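Side-chain contact in pheromone from Euplotes raikovi Er-13 (Euplotes raikovi, PDB 6E6N), which probably acts as a secreted, water-borne mating pheromone by which cells of this ciliate recognise one another: residues A[9-14]-A[28-33]. Sequence-based numbering, arbitrary orientation. Where two conformers were deposited one is given.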
loop_
_atom_site.group_PDB
_atom_site.type_symbol
_atom_site.label_atom_id
_atom_site.label_comp_id
_atom_site.label_asym_id
_atom_site.label_seq_id
_atom_site.Cartn_x
_atom_site.Cartn_y
_atom_site.Cartn_z
ATOM N N GLN A 9 6.374 4.592 -2.905
ATOM C CA GLN A 9 7.459 4.896 -1.987
ATOM C C GLN A 9 8.008 3.639 -1.256
ATOM O O GLN A 9 8.955 3.758 -0.499
ATOM C CB GLN A 9 6.913 5.929 -0.969
ATOM C CG GLN A 9 6.640 7.304 -1.570
ATOM C CD GLN A 9 7.909 8.049 -1.860
ATOM O OE1 GLN A 9 8.691 8.312 -0.942
ATOM N NE2 GLN A 9 8.149 8.385 -3.140
ATOM N N CYS A 10 7.477 2.447 -1.531
ATOM C CA CYS A 10 7.958 1.246 -0.861
ATOM C C CYS A 10 7.851 1.315 0.651
ATOM O O CYS A 10 8.799 1.018 1.416
ATOM C CB CYS A 10 9.348 0.840 -1.379
ATOM S SG CYS A 10 9.357 0.251 -3.121
ATOM N N THR A 11 6.679 1.752 1.089
ATOM C CA THR A 11 6.298 1.642 2.500
ATOM C C THR A 11 6.300 0.216 2.916
ATOM O O THR A 11 6.538 -0.699 2.142
ATOM C CB THR A 11 4.911 2.314 2.681
ATOM O OG1 THR A 11 4.637 2.535 4.071
ATOM C CG2 THR A 11 3.769 1.429 2.129
ATOM N N ASN A 12 6.099 0.004 4.215
ATOM C CA ASN A 12 6.034 -1.340 4.746
ATOM C C ASN A 12 4.566 -1.754 4.891
ATOM O O ASN A 12 3.621 -1.033 4.486
ATOM C CB ASN A 12 6.813 -1.451 6.043
ATOM C CG ASN A 12 6.346 -0.532 7.129
ATOM O OD1 ASN A 12 5.261 0.040 7.068
ATOM N ND2 ASN A 12 7.216 -0.343 8.145
ATOM N N GLU A 13 4.320 -2.890 5.463
ATOM C CA GLU A 13 2.986 -3.445 5.473
ATOM C C GLU A 13 2.003 -2.647 6.325
ATOM O O GLU A 13 0.879 -2.360 5.879
ATOM C CB GLU A 13 3.000 -4.880 5.977
ATOM C CG GLU A 13 3.700 -5.850 5.022
ATOM C CD GLU A 13 5.227 -5.805 5.036
ATOM O OE1 GLU A 13 5.868 -5.119 5.858
ATOM O OE2 GLU A 13 5.759 -6.447 4.132
ATOM N N GLU A 14 2.447 -2.192 7.485
ATOM C CA GLU A 14 1.688 -1.257 8.308
ATOM C C GLU A 14 1.443 0.067 7.587
ATOM O O GLU A 14 0.403 0.684 7.781
ATOM C CB GLU A 14 2.374 -1.026 9.645
ATOM C CG GLU A 14 2.945 -2.296 10.286
ATOM C CD GLU A 14 4.474 -2.513 10.036
ATOM O OE1 GLU A 14 4.890 -3.096 8.961
ATOM O OE2 GLU A 14 5.257 -2.134 10.979
ATOM N N MET A 28 -4.931 -4.189 -0.326
ATOM C CA MET A 28 -4.444 -5.417 -0.990
ATOM C C MET A 28 -3.497 -5.044 -2.115
ATOM O O MET A 28 -2.392 -5.570 -2.176
ATOM C CB MET A 28 -5.635 -6.234 -1.432
ATOM C CG MET A 28 -5.301 -7.490 -2.257
ATOM S SD MET A 28 -5.056 -7.152 -4.046
ATOM C CE MET A 28 -6.714 -6.627 -4.505
ATOM N N GLY A 29 -3.869 -4.066 -2.954
ATOM C CA GLY A 29 -2.977 -3.626 -4.074
ATOM C C GLY A 29 -1.641 -3.111 -3.600
ATOM O O GLY A 29 -0.597 -3.386 -4.202
ATOM N N CYS A 30 -1.690 -2.354 -2.514
ATOM C CA CYS A 30 -0.483 -1.825 -1.969
ATOM C C CYS A 30 0.448 -2.923 -1.472
ATOM O O CYS A 30 1.643 -2.914 -1.771
ATOM C CB CYS A 30 -0.819 -0.844 -0.871
ATOM S SG CYS A 30 0.583 0.043 -0.072
ATOM N N LEU A 31 -0.116 -3.904 -0.749
ATOM C CA LEU A 31 0.676 -5.030 -0.262
ATOM C C LEU A 31 1.289 -5.869 -1.390
ATOM O O LEU A 31 2.489 -6.169 -1.372
ATOM C CB LEU A 31 -0.190 -5.875 0.647
ATOM C CG LEU A 31 -0.593 -5.241 2.011
ATOM C CD1 LEU A 31 -1.650 -6.126 2.658
ATOM C CD2 LEU A 31 0.642 -5.056 2.900
ATOM N N MET A 32 0.468 -6.178 -2.396
ATOM C CA MET A 32 0.928 -6.913 -3.591
ATOM C C MET A 32 2.098 -6.143 -4.223
ATOM O O MET A 32 3.112 -6.690 -4.560
ATOM C CB MET A 32 -0.203 -7.067 -4.616
ATOM C CG MET A 32 -1.469 -7.785 -4.169
ATOM S SD MET A 32 -1.326 -9.548 -4.318
ATOM C CE MET A 32 0.048 -9.710 -5.426
ATOM N N TYR A 33 1.929 -4.829 -4.369
ATOM C CA TYR A 33 2.969 -3.991 -4.960
ATOM C C TYR A 33 4.249 -4.046 -4.192
ATOM O O TYR A 33 5.324 -4.263 -4.790
ATOM C CB TYR A 33 2.498 -2.558 -5.130
ATOM C CG TYR A 33 3.555 -1.706 -5.852
ATOM C CD1 TYR A 33 3.664 -1.753 -7.220
ATOM C CD2 TYR A 33 4.491 -0.985 -5.151
ATOM C CE1 TYR A 33 4.677 -1.076 -7.898
ATOM C CE2 TYR A 33 5.504 -0.271 -5.828
ATOM C CZ TYR A 33 5.569 -0.327 -7.218
ATOM O OH TYR A 33 6.567 0.331 -7.891
#
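L31 and E13 meet through aliphatic carbon. The CD2 methyl of L31 lies against the root of the glutamate, 3.8 Å from E13 CG and equally near to E13 CA, with E13 CB hardly farther off. The two side chains cross at about a right angle, and this is also where the backbones come nearest, E13 CA standing 6.4 Å from L31 CA. In L31, CG is anti to the carbonyl carbon (chi1 -69°); CD1 takes the extended position, and CD2, the other branch, comes to the glutamate although the CB of L31 does not itself point at it. E13 bends at chi2 (77°): its methylene groups stay beside the leucine while OE2 is hydrogen-bonded to W35 NE1, farther along helix 24-37. That bond ties the carboxylate to the same helix that L31 packs from.

Deeper in, T11 turns its methyl inward, and CG2 approaches C30 SG at 4.1 Å. C30 points its CB toward the loop; its sulfur is bridged to C16 of helix 13-20, and the buried side chain also touches C3 and A7 of helix 2-8 and C20.

The loop carrying T11 links two helices. C10, with positive phi, ends helix 2-8 in a Schellman motif and is joined to C38, while N12 caps the next helix through OD1 to G15 N. Within this three-helix, disulfide-linked fold of the Euplotes raikovi pheromones, the contact seats the turn between helices 2-8 and 13-20 against helix 24-37. Its chemistry is chiefly van der Waals: methyl, methylene and sulfur surfaces meet directly, whereas the disulfides C30–C16 and C10–C38 and the E13–W35 hydrogen bond, all made to residues outside the two segments, provide the specific links around this apolar contact.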